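Local coordinates for oxidoreductase (Methanosarcina mazei, PDB 3KA7), which binds flavin-adenine dinucleotide and is probably an oxidoreductase of the flavin-containing amine oxidoreductase family, at residues Asp242-Asn247 / Ser392-Val397; Gln217-Ile222 / Ala254-Glu259; Ser81-Val86 / Asp103-Asp108. All blocks are in the same frame, centred on the assembly; numbering follows the deposited sequence.

Contact 1. Residues Asp242-Asn247 / Ser392-Val397; sequences DLVISN and SGLYVV. With FAD (flavin-adenine dinucleotide), chain B.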
loop_
_atom_site.group_PDB
_atom_site.type_symbol
_atom_site.label_atom_id
_atom_site.label_comp_id
_atom_site.label_asym_id
_atom_site.label_seq_id
_atom_site.Cartn_x
_atom_site.Cartn_y
_atom_site.Cartn_z
ATOM N N ASP A 242 15.228 8.496 -24.145
ATOM C CA ASP A 242 15.930 9.581 -23.496
ATOM C C ASP A 242 15.677 9.524 -21.997
ATOM O O ASP A 242 16.446 10.052 -21.191
ATOM C CB ASP A 242 15.396 10.901 -24.049
ATOM C CG ASP A 242 15.619 11.029 -25.548
ATOM O OD1 ASP A 242 16.802 11.011 -25.955
ATOM O OD2 ASP A 242 14.620 11.135 -26.310
ATOM N N LEU A 243 14.560 8.904 -21.638
ATOM C CA LEU A 243 14.161 8.757 -20.243
ATOM C C LEU A 243 13.621 7.347 -20.022
ATOM O O LEU A 243 12.787 6.866 -20.790
ATOM C CB LEU A 243 13.074 9.773 -19.905
ATOM C CG LEU A 243 12.518 9.807 -18.481
ATOM C CD1 LEU A 243 13.591 10.198 -17.467
ATOM C CD2 LEU A 243 11.356 10.774 -18.427
ATOM N N VAL A 244 14.115 6.694 -18.976
ATOM C CA VAL A 244 13.624 5.376 -18.595
ATOM C C VAL A 244 13.050 5.459 -17.185
ATOM O O VAL A 244 13.751 5.828 -16.241
ATOM C CB VAL A 244 14.745 4.296 -18.647
ATOM C CG1 VAL A 244 14.215 2.971 -18.141
ATOM C CG2 VAL A 244 15.288 4.139 -20.075
ATOM N N ILE A 245 11.768 5.151 -17.052
ATOM C CA ILE A 245 11.137 5.085 -15.741
ATOM C C ILE A 245 10.940 3.611 -15.366
ATOM O O ILE A 245 10.208 2.877 -16.037
ATOM C CB ILE A 245 9.771 5.786 -15.729
ATOM C CG1 ILE A 245 9.889 7.254 -16.185
ATOM C CG2 ILE A 245 9.085 5.622 -14.352
ATOM C CD1 ILE A 245 10.900 8.096 -15.423
ATOM N N SER A 246 11.596 3.170 -14.299
ATOM C CA SER A 246 11.458 1.770 -13.907
ATOM C C SER A 246 10.491 1.647 -12.750
ATOM O O SER A 246 10.713 2.248 -11.706
ATOM C CB SER A 246 12.798 1.154 -13.512
ATOM O OG SER A 246 12.559 -0.152 -12.992
ATOM N N ASN A 247 9.431 0.864 -12.932
ATOM C CA ASN A 247 8.433 0.634 -11.889
ATOM C C ASN A 247 8.690 -0.692 -11.149
ATOM O O ASN A 247 7.773 -1.276 -10.545
ATOM C CB ASN A 247 7.052 0.620 -12.534
ATOM C CG ASN A 247 5.919 0.728 -11.536
ATOM O OD1 ASN A 247 6.060 1.203 -10.389
ATOM N ND2 ASN A 247 4.763 0.322 -11.984
ATOM N N SER A 392 21.989 8.984 -15.188
ATOM C CA SER A 392 21.089 10.049 -15.604
ATOM C C SER A 392 19.995 9.522 -16.512
ATOM O O SER A 392 20.228 8.636 -17.331
ATOM C CB SER A 392 21.862 11.189 -16.281
ATOM O OG SER A 392 22.399 12.008 -15.271
ATOM N N GLY A 393 18.789 10.060 -16.348
ATOM C CA GLY A 393 17.658 9.670 -17.175
ATOM C C GLY A 393 17.001 8.358 -16.767
ATOM O O GLY A 393 16.085 7.895 -17.437
ATOM N N LEU A 394 17.476 7.761 -15.674
ATOM C CA LEU A 394 16.849 6.554 -15.127
ATOM C C LEU A 394 16.316 6.818 -13.728
ATOM O O LEU A 394 17.090 7.143 -12.820
ATOM C CB LEU A 394 17.857 5.397 -15.089
ATOM C CG LEU A 394 17.362 4.120 -14.395
ATOM C CD1 LEU A 394 16.165 3.538 -15.121
ATOM C CD2 LEU A 394 18.491 3.113 -14.309
ATOM N N TYR A 395 14.999 6.689 -13.567
ATOM C CA TYR A 395 14.332 6.865 -12.273
ATOM C C TYR A 395 13.526 5.626 -11.873
ATOM O O TYR A 395 13.080 4.863 -12.725
ATOM C CB TYR A 395 13.395 8.071 -12.316
ATOM C CG TYR A 395 14.118 9.394 -12.538
ATOM C CD1 TYR A 395 14.564 10.148 -11.460
ATOM C CD2 TYR A 395 14.358 9.872 -13.820
ATOM C CE1 TYR A 395 15.233 11.359 -11.653
ATOM C CE2 TYR A 395 15.031 11.076 -14.027
ATOM C CZ TYR A 395 15.458 11.815 -12.933
ATOM O OH TYR A 395 16.127 13.016 -13.118
ATOM N N VAL A 396 13.344 5.448 -10.572
ATOM C CA VAL A 396 12.551 4.335 -10.042
ATOM C C VAL A 396 11.310 4.868 -9.344
ATOM O O VAL A 396 11.395 5.767 -8.496
ATOM C CB VAL A 396 13.366 3.494 -9.036
ATOM C CG1 VAL A 396 12.468 2.417 -8.379
ATOM C CG2 VAL A 396 14.570 2.891 -9.728
ATOM N N VAL A 397 10.154 4.319 -9.710
ATOM C CA VAL A 397 8.904 4.664 -9.049
ATOM C C VAL A 397 8.204 3.403 -8.557
ATOM O O VAL A 397 8.568 2.287 -8.939
ATOM C CB VAL A 397 7.960 5.416 -9.989
ATOM C CG1 VAL A 397 8.635 6.715 -10.467
ATOM C CG2 VAL A 397 7.582 4.540 -11.188
HETATM P PA FAD B . 3.818 -3.015 -8.963
HETATM O O1A FAD B . 4.959 -3.644 -8.207
HETATM O O2A FAD B . 2.425 -3.383 -8.510
HETATM O O5B FAD B . 3.964 -3.366 -10.522
HETATM C C5B FAD B . 5.240 -3.690 -11.058
HETATM C C4B FAD B . 4.937 -4.211 -12.466
HETATM O O4B FAD B . 6.125 -4.489 -13.180
HETATM C C3B FAD B . 4.127 -5.509 -12.404
HETATM O O3B FAD B . 2.933 -5.383 -13.161
HETATM C C2B FAD B . 5.068 -6.554 -13.008
HETATM O O2B FAD B . 4.387 -7.572 -13.718
HETATM C C1B FAD B . 5.964 -5.706 -13.903
HETATM N N9A FAD B . 7.306 -6.255 -14.140
HETATM C C8A FAD B . 8.179 -6.853 -13.254
HETATM N N7A FAD B . 9.333 -7.138 -13.925
HETATM C C5A FAD B . 9.182 -6.723 -15.212
HETATM C C6A FAD B . 10.009 -6.781 -16.324
HETATM N N6A FAD B . 11.261 -7.211 -16.204
HETATM N N1A FAD B . 9.560 -6.265 -17.523
HETATM C C2A FAD B . 8.302 -5.707 -17.634
HETATM N N3A FAD B . 7.477 -5.656 -16.530
HETATM C C4A FAD B . 7.923 -6.164 -15.352
HETATM N N1 FAD B . -2.144 -0.079 -1.168
HETATM C C2 FAD B . -3.141 0.841 -0.895
HETATM O O2 FAD B . -2.976 2.033 -1.189
HETATM N N3 FAD B . -4.303 0.417 -0.269
HETATM C C4 FAD B . -4.474 -0.910 0.084
HETATM O O4 FAD B . -5.504 -1.293 0.640
HETATM C C4X FAD B . -3.474 -1.832 -0.183
HETATM N N5 FAD B . -3.631 -3.161 0.187
HETATM C C5X FAD B . -2.627 -4.070 -0.102
HETATM C C6 FAD B . -2.777 -5.412 0.248
HETATM C C7 FAD B . -1.781 -6.333 -0.058
HETATM C C7M FAD B . -1.969 -7.777 0.337
HETATM C C8 FAD B . -0.635 -5.898 -0.710
HETATM C C8M FAD B . 0.467 -6.858 -1.051
HETATM C C9 FAD B . -0.476 -4.557 -1.052
HETATM C C9A FAD B . -1.478 -3.639 -0.754
HETATM N N10 FAD B . -1.322 -2.302 -1.095
HETATM C C10 FAD B . -2.315 -1.403 -0.819
HETATM C "C1'" FAD B . -0.059 -1.797 -1.709
HETATM C "C2'" FAD B . -0.266 -1.657 -3.222
HETATM O "O2'" FAD B . -0.905 -2.828 -3.723
HETATM C "C3'" FAD B . 1.090 -1.456 -3.892
HETATM O "O3'" FAD B . 1.827 -0.475 -3.171
HETATM C "C4'" FAD B . 1.042 -1.015 -5.352
HETATM O "O4'" FAD B . 0.155 -1.804 -6.119
HETATM C "C5'" FAD B . 2.449 -1.201 -5.911
HETATM O "O5'" FAD B . 2.501 -0.527 -7.144
HETATM P P FAD B . 3.893 -0.306 -7.875
HETATM O O1P FAD B . 3.866 1.030 -8.577
HETATM O O2P FAD B . 5.070 -0.515 -6.944
HETATM O O3P FAD B . 3.976 -1.413 -9.040
#
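Val-244 and Tyr-395 carry the middle of a four-rung backbone ladder between two parallel strands, 243-246 and 394-396. Val-244 N donates to Gly-393 O at 2.8 Å and Tyr-395 N to Val-244 O at 3.1 Å; Ser-246 N then reaches Tyr-395 O at 2.7 Å, and Val-397 N closes the series on Ser-246 O at 2.9 Å. The first three bonds are straight, with N-H...O angles of 165° or more. Gly-393, with positive phi, just precedes its strand, where a side chain would press on Asp-242 O.

The pair forms one edge of a five-stranded parallel sheet, consistent with a Rossmann-type FAD-binding domain: 243-246 lies between 394-396 and strand 2-6, whose following loop and helix 10-21 carry what looks like its glycine-rich motif.

Apolar contacts differ on the two faces. On one, Leu-243, its CG anti to the backbone N (chi1 -179°), brings CD1 to the edge of the Tyr-395 ring, 3.7 Å from CD2, while Ile-245 CG2 packs on Val-397 CG2; helices 10-21 and 408-421 cover this side. On the other, Val-244 CG1 touches Leu-394 CD1 at 3.6 Å. Ser-246 also sets its CB on this face, and its OG hydrogen-bonds to Thr-253 OG1.

Just past strand 243-246, Asn-247 comes up to the FAD pyrophosphate, its CG 3.6 Å from FAD O1P.

Contact 2. Residues Gln217-Ile222 / Ala254-Glu259; sequences QEVSKI and AVLCSE. With FAD (flavin-adenine dinucleotide), chain B.
Ile-222 N donates to Leu-256 O at 3.0 Å, the one backbone hydrogen bond between strand 219-225 and segment 254-259. It is straight at N-H, but the donor stands 43° out of the Leu-256 carbonyl plane. The second polar link is a salt bridge: Lys-221, fully extended, brings NZ to 2.7 Å from Glu-259 OE1, above the carboxylate plane. An alanine in place of Lys-221 would probably leave the Glu-259 carboxylate without its ammonium partner and freer to turn. Val-255 O accepts from both Ser-258 N and Ser-258 OG, on the same face of its plane.

The backbone of Val-219 is spent on the cofactor. Its N donates to FAD N1A at 2.9 Å and its O accepts from FAD N6A at 3.0 Å, so the backbone of one residue pairs with the N1 and N6 edge of the adenine.

Leu-256 packs against the strand: CD2 lies 3.5 Å from Ser-220 C, and CB meets Ile-222 CG1 at 3.8 Å. Ile-222 CD1 also touches Cys-257 SG.

Strand 219-225 is an outer strand of a three-stranded antiparallel sheet, paired with 228-234; Val-219, Ile-222 and Leu-256 all pack on Ile-6 of strand 2-6.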
loop_
_atom_site.group_PDB
_atom_site.type_symbol
_atom_site.label_atom_id
_atom_site.label_comp_id
_atom_site.label_asym_id
_atom_site.label_seq_id
_atom_site.Cartn_x
_atom_site.Cartn_y
_atom_site.Cartn_z
ATOM N N GLN A 217 5.355 -8.502 -22.464
ATOM C CA GLN A 217 6.706 -8.150 -22.862
ATOM C C GLN A 217 7.606 -7.925 -21.659
ATOM O O GLN A 217 7.428 -6.971 -20.902
ATOM C CB GLN A 217 6.710 -6.907 -23.754
ATOM C CG GLN A 217 5.987 -7.095 -25.074
ATOM C CD GLN A 217 6.556 -6.214 -26.155
ATOM O OE1 GLN A 217 7.706 -5.790 -26.081
ATOM N NE2 GLN A 217 5.752 -5.927 -27.169
ATOM N N GLU A 218 8.593 -8.790 -21.500
ATOM C CA GLU A 218 9.519 -8.655 -20.392
ATOM C C GLU A 218 10.755 -7.849 -20.767
ATOM O O GLU A 218 11.444 -8.152 -21.754
ATOM C CB GLU A 218 9.933 -10.024 -19.871
ATOM C CG GLU A 218 10.927 -9.952 -18.715
ATOM C CD GLU A 218 11.134 -11.298 -18.045
ATOM O OE1 GLU A 218 11.704 -12.215 -18.675
ATOM O OE2 GLU A 218 10.713 -11.441 -16.880
ATOM N N VAL A 219 11.028 -6.818 -19.978
ATOM C CA VAL A 219 12.240 -6.032 -20.143
ATOM C C VAL A 219 13.399 -6.825 -19.541
ATOM O O VAL A 219 13.324 -7.258 -18.393
ATOM C CB VAL A 219 12.093 -4.639 -19.490
ATOM C CG1 VAL A 219 13.409 -3.870 -19.530
ATOM C CG2 VAL A 219 10.975 -3.843 -20.179
ATOM N N SER A 220 14.451 -7.044 -20.326
ATOM C CA SER A 220 15.588 -7.860 -19.877
ATOM C C SER A 220 16.846 -7.049 -19.590
ATOM O O SER A 220 17.782 -7.541 -18.962
ATOM C CB SER A 220 15.902 -8.941 -20.914
ATOM O OG SER A 220 16.092 -8.366 -22.195
ATOM N N LYS A 221 16.881 -5.802 -20.043
ATOM C CA LYS A 221 18.057 -4.988 -19.843
ATOM C C LYS A 221 17.750 -3.504 -19.984
ATOM O O LYS A 221 16.911 -3.106 -20.798
ATOM C CB LYS A 221 19.157 -5.405 -20.840
ATOM C CG LYS A 221 20.440 -4.610 -20.713
ATOM C CD LYS A 221 21.521 -5.114 -21.683
ATOM C CE LYS A 221 22.711 -4.167 -21.682
ATOM N NZ LYS A 221 23.902 -4.712 -22.398
ATOM N N ILE A 222 18.421 -2.695 -19.175
ATOM C CA ILE A 222 18.412 -1.250 -19.369
ATOM C C ILE A 222 19.731 -0.865 -20.034
ATOM O O ILE A 222 20.811 -1.147 -19.503
ATOM C CB ILE A 222 18.231 -0.489 -18.033
ATOM C CG1 ILE A 222 16.854 -0.791 -17.434
ATOM C CG2 ILE A 222 18.414 1.013 -18.236
ATOM C CD1 ILE A 222 16.662 -0.266 -15.989
ATOM N N ALA A 254 18.368 -2.556 -10.446
ATOM C CA ALA A 254 19.803 -2.768 -10.386
ATOM C C ALA A 254 20.199 -3.992 -11.203
ATOM O O ALA A 254 21.188 -3.954 -11.942
ATOM C CB ALA A 254 20.252 -2.910 -8.950
ATOM N N VAL A 255 19.425 -5.069 -11.086
ATOM C CA VAL A 255 19.707 -6.283 -11.857
ATOM C C VAL A 255 19.669 -5.997 -13.362
ATOM O O VAL A 255 20.502 -6.497 -14.125
ATOM C CB VAL A 255 18.740 -7.435 -11.482
ATOM C CG1 VAL A 255 18.981 -8.671 -12.367
ATOM C CG2 VAL A 255 18.905 -7.795 -9.994
ATOM N N LEU A 256 18.717 -5.170 -13.786
ATOM C CA LEU A 256 18.593 -4.796 -15.202
ATOM C C LEU A 256 19.766 -3.928 -15.688
ATOM O O LEU A 256 20.016 -3.842 -16.890
ATOM C CB LEU A 256 17.268 -4.056 -15.458
ATOM C CG LEU A 256 15.952 -4.830 -15.406
ATOM C CD1 LEU A 256 14.746 -3.912 -15.705
ATOM C CD2 LEU A 256 15.954 -5.986 -16.370
ATOM N N CYS A 257 20.467 -3.289 -14.751
ATOM C CA CYS A 257 21.594 -2.399 -15.049
ATOM C C CYS A 257 22.921 -3.078 -14.745
ATOM O O CYS A 257 23.964 -2.418 -14.650
ATOM C CB CYS A 257 21.522 -1.143 -14.175
ATOM S SG CYS A 257 20.166 -0.020 -14.525
ATOM N N SER A 258 22.883 -4.391 -14.555
ATOM C CA SER A 258 24.024 -5.089 -13.971
ATOM C C SER A 258 25.333 -4.879 -14.728
ATOM O O SER A 258 26.394 -4.779 -14.114
ATOM C CB SER A 258 23.713 -6.582 -13.788
ATOM O OG SER A 258 23.333 -7.189 -14.995
ATOM N N GLU A 259 25.248 -4.805 -16.051
ATOM C CA GLU A 259 26.441 -4.650 -16.896
ATOM C C GLU A 259 27.088 -3.272 -16.795
ATOM O O GLU A 259 28.261 -3.091 -17.156
ATOM C CB GLU A 259 26.087 -4.939 -18.349
ATOM C CG GLU A 259 26.054 -6.403 -18.692
ATOM C CD GLU A 259 25.610 -6.644 -20.120
ATOM O OE1 GLU A 259 24.410 -6.474 -20.417
ATOM O OE2 GLU A 259 26.464 -7.007 -20.948
HETATM P PA FAD B . 3.818 -3.015 -8.963
HETATM O O1A FAD B . 4.959 -3.644 -8.207
HETATM O O2A FAD B . 2.425 -3.383 -8.510
HETATM O O5B FAD B . 3.964 -3.366 -10.522
HETATM C C5B FAD B . 5.240 -3.690 -11.058
HETATM C C4B FAD B . 4.937 -4.211 -12.466
HETATM O O4B FAD B . 6.125 -4.489 -13.180
HETATM C C3B FAD B . 4.127 -5.509 -12.404
HETATM O O3B FAD B . 2.933 -5.383 -13.161
HETATM C C2B FAD B . 5.068 -6.554 -13.008
HETATM O O2B FAD B . 4.387 -7.572 -13.718
HETATM C C1B FAD B . 5.964 -5.706 -13.903
HETATM N N9A FAD B . 7.306 -6.255 -14.140
HETATM C C8A FAD B . 8.179 -6.853 -13.254
HETATM N N7A FAD B . 9.333 -7.138 -13.925
HETATM C C5A FAD B . 9.182 -6.723 -15.212
HETATM C C6A FAD B . 10.009 -6.781 -16.324
HETATM N N6A FAD B . 11.261 -7.211 -16.204
HETATM N N1A FAD B . 9.560 -6.265 -17.523
HETATM C C2A FAD B . 8.302 -5.707 -17.634
HETATM N N3A FAD B . 7.477 -5.656 -16.530
HETATM C C4A FAD B . 7.923 -6.164 -15.352
HETATM N N1 FAD B . -2.144 -0.079 -1.168
HETATM C C2 FAD B . -3.141 0.841 -0.895
HETATM O O2 FAD B . -2.976 2.033 -1.189
HETATM N N3 FAD B . -4.303 0.417 -0.269
HETATM C C4 FAD B . -4.474 -0.910 0.084
HETATM O O4 FAD B . -5.504 -1.293 0.640
HETATM C C4X FAD B . -3.474 -1.832 -0.183
HETATM N N5 FAD B . -3.631 -3.161 0.187
HETATM C C5X FAD B . -2.627 -4.070 -0.102
HETATM C C6 FAD B . -2.777 -5.412 0.248
HETATM C C7 FAD B . -1.781 -6.333 -0.058
HETATM C C7M FAD B . -1.969 -7.777 0.337
HETATM C C8 FAD B . -0.635 -5.898 -0.710
HETATM C C8M FAD B . 0.467 -6.858 -1.051
HETATM C C9 FAD B . -0.476 -4.557 -1.052
HETATM C C9A FAD B . -1.478 -3.639 -0.754
HETATM N N10 FAD B . -1.322 -2.302 -1.095
HETATM C C10 FAD B . -2.315 -1.403 -0.819
HETATM C "C1'" FAD B . -0.059 -1.797 -1.709
HETATM C "C2'" FAD B . -0.266 -1.657 -3.222
HETATM O "O2'" FAD B . -0.905 -2.828 -3.723
HETATM C "C3'" FAD B . 1.090 -1.456 -3.892
HETATM O "O3'" FAD B . 1.827 -0.475 -3.171
HETATM C "C4'" FAD B . 1.042 -1.015 -5.352
HETATM O "O4'" FAD B . 0.155 -1.804 -6.119
HETATM C "C5'" FAD B . 2.449 -1.201 -5.911
HETATM O "O5'" FAD B . 2.501 -0.527 -7.144
HETATM P P FAD B . 3.893 -0.306 -7.875
HETATM O O1P FAD B . 3.866 1.030 -8.577
HETATM O O2P FAD B . 5.070 -0.515 -6.944
HETATM O O3P FAD B . 3.976 -1.413 -9.040
#

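Contact 3. Residues Ser81-Val86 / Asp103-Asp108; sequences SEMTTV and DISFND
The Phe-106 ring has Thr-84 CG2 obliquely beside it, 4.1 Å from CD1, the two side chains lying side by side and pointing the same way. Beyond the hairpin the ring meets that of Phe-154 in helix 149-163, with planes at about 50°. The side chain of Met-83 (selenomethionine) crosses that of Phe-106 at about a right angle, its SE 3.9 Å from Phe-106 CB. In Phe-106, chi1 of -180° puts CG anti to the backbone N; CB faces 81-86 while the end of the side chain leads away.

Phe-106 N donates to Thr-84 O at 2.7 Å, tilted 27° from the carbonyl plane. Val-86 and Ile-104 form a hydrogen-bonded pair, Val-86 N to Ile-104 O at 2.8 Å and Ile-104 N to Val-86 O at 2.9 Å. Their side chains share a face, where Val-86 CB meets Ile-104 CG1 and both rest on Trp-150.

A water joins Thr-85 OG1 to Asp-103 OD2, donating to the carboxylate at 2.7 Å. Thr-85 OG1 also bonds to His-295 NE2, and Asp-103 OD1 forms a salt bridge with Arg-87 NE.

This is the open end of a beta hairpin, strands 85-89 and 101-105, which forms one edge of the seven-stranded mixed sheet; past Ser-105 the chain turns into a short 3-10 segment.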
loop_
_atom_site.group_PDB
_atom_site.type_symbol
_atom_site.label_atom_id
_atom_site.label_comp_id
_atom_site.label_asym_id
_atom_site.label_seq_id
_atom_site.Cartn_x
_atom_site.Cartn_y
_atom_site.Cartn_z
ATOM N N SER A 81 -14.919 6.908 2.621
ATOM C CA SER A 81 -15.394 5.872 3.533
ATOM C C SER A 81 -16.016 6.475 4.794
ATOM O O SER A 81 -15.676 7.586 5.203
ATOM C CB SER A 81 -14.235 4.977 3.980
ATOM O OG SER A 81 -13.683 4.214 2.924
ATOM N N GLU A 82 -16.904 5.711 5.413
ATOM C CA GLU A 82 -17.348 5.986 6.758
ATOM C C GLU A 82 -16.171 5.817 7.702
ATOM O O GLU A 82 -15.193 5.143 7.352
ATOM C CB GLU A 82 -18.487 5.042 7.118
ATOM C CG GLU A 82 -19.718 5.310 6.257
ATOM C CD GLU A 82 -20.075 6.793 6.191
ATOM O OE1 GLU A 82 -20.427 7.379 7.244
ATOM O OE2 GLU A 82 -20.008 7.377 5.083
HETATM N N MSE A 83 -16.243 6.451 8.870
HETATM C CA MSE A 83 -15.146 6.394 9.846
HETATM C C MSE A 83 -14.828 4.948 10.209
HETATM O O MSE A 83 -15.714 4.107 10.414
HETATM C CB MSE A 83 -15.457 7.221 11.121
HETATM C CG MSE A 83 -14.342 7.233 12.221
HETATM SE SE MSE A 83 -12.599 7.731 11.497
HETATM C CE MSE A 83 -13.001 9.583 10.973
ATOM N N THR A 84 -13.540 4.673 10.272
ATOM C CA THR A 84 -13.056 3.378 10.674
ATOM C C THR A 84 -13.454 3.082 12.114
ATOM O O THR A 84 -13.524 3.982 12.960
ATOM C CB THR A 84 -11.529 3.326 10.497
ATOM O OG1 THR A 84 -11.231 3.128 9.103
ATOM C CG2 THR A 84 -10.917 2.204 11.336
ATOM N N THR A 85 -13.713 1.810 12.390
ATOM C CA THR A 85 -14.025 1.379 13.737
ATOM C C THR A 85 -13.001 0.371 14.233
ATOM O O THR A 85 -12.158 -0.108 13.461
ATOM C CB THR A 85 -15.440 0.793 13.819
ATOM O OG1 THR A 85 -15.543 -0.338 12.940
ATOM C CG2 THR A 85 -16.459 1.854 13.383
ATOM N N VAL A 86 -13.073 0.071 15.526
ATOM C CA VAL A 86 -12.089 -0.770 16.180
ATOM C C VAL A 86 -12.798 -1.727 17.114
ATOM O O VAL A 86 -13.566 -1.305 17.986
ATOM C CB VAL A 86 -11.098 0.072 17.011
ATOM C CG1 VAL A 86 -9.933 -0.798 17.504
ATOM C CG2 VAL A 86 -10.571 1.255 16.192
ATOM N N ASP A 103 -17.489 -2.329 19.579
ATOM C CA ASP A 103 -16.784 -1.525 18.578
ATOM C C ASP A 103 -16.787 -0.044 18.956
ATOM O O ASP A 103 -17.818 0.483 19.394
ATOM C CB ASP A 103 -17.436 -1.698 17.197
ATOM C CG ASP A 103 -17.233 -3.087 16.606
ATOM O OD1 ASP A 103 -16.365 -3.849 17.076
ATOM O OD2 ASP A 103 -17.951 -3.424 15.638
ATOM N N ILE A 104 -15.643 0.621 18.791
ATOM C CA ILE A 104 -15.530 2.072 18.967
ATOM C C ILE A 104 -15.057 2.731 17.670
ATOM O O ILE A 104 -14.420 2.090 16.845
ATOM C CB ILE A 104 -14.530 2.430 20.094
ATOM C CG1 ILE A 104 -13.113 2.017 19.693
ATOM C CG2 ILE A 104 -14.923 1.742 21.393
ATOM C CD1 ILE A 104 -12.003 2.760 20.425
ATOM N N SER A 105 -15.367 4.010 17.492
ATOM C CA SER A 105 -14.857 4.780 16.364
ATOM C C SER A 105 -13.339 4.983 16.484
ATOM O O SER A 105 -12.807 5.110 17.587
ATOM C CB SER A 105 -15.579 6.129 16.307
ATOM O OG SER A 105 -15.147 6.884 15.190
ATOM N N PHE A 106 -12.644 5.007 15.352
ATOM C CA PHE A 106 -11.189 5.180 15.341
ATOM C C PHE A 106 -10.773 6.419 16.125
ATOM O O PHE A 106 -9.863 6.369 16.944
ATOM C CB PHE A 106 -10.687 5.262 13.896
ATOM C CG PHE A 106 -9.197 5.441 13.760
ATOM C CD1 PHE A 106 -8.345 4.342 13.762
ATOM C CD2 PHE A 106 -8.652 6.707 13.583
ATOM C CE1 PHE A 106 -6.973 4.498 13.615
ATOM C CE2 PHE A 106 -7.273 6.871 13.430
ATOM C CZ PHE A 106 -6.439 5.767 13.440
ATOM N N ASN A 107 -11.446 7.537 15.876
ATOM C CA ASN A 107 -11.091 8.780 16.568
ATOM C C ASN A 107 -11.387 8.794 18.067
ATOM O O ASN A 107 -10.920 9.694 18.782
ATOM C CB ASN A 107 -11.722 9.987 15.878
ATOM C CG ASN A 107 -11.119 10.253 14.516
ATOM O OD1 ASN A 107 -11.821 10.250 13.503
ATOM N ND2 ASN A 107 -9.804 10.471 14.477
ATOM N N ASP A 108 -12.146 7.804 18.541
ATOM C CA ASP A 108 -12.456 7.665 19.967
ATOM C C ASP A 108 -11.510 6.697 20.679
ATOM O O ASP A 108 -11.834 6.197 21.755
ATOM C CB ASP A 108 -13.901 7.196 20.172
ATOM C CG ASP A 108 -14.921 8.269 19.845
ATOM O OD1 ASP A 108 -14.538 9.459 19.706
ATOM O OD2 ASP A 108 -16.121 7.921 19.746
HETATM O O HOH W 1 -17.918 -1.565 13.657
#

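Contacts 1 and 2 are neighbours, centres 12 Å apart, whereas contact 3 lies on the other side of the chain's centre, its own centre about 40 Å from that of contact 1. Strand 243-246 leads along the chain into helix 250-256, and Leu-394 of contact 1 packs on Cys-257 and Ile-222 of contact 2, so the two pack directly on each other, and both touch FAD: one at the pyrophosphate, the other at the adenine. Contact 1 is buried, mainly backbone ladder and apolar packing; contact 2 is partly buried and adds a salt bridge near the solvent. Contact 3, a surface hairpin in a different sheet, is antiparallel, uses a bridging water, and stays clear of the cofactor.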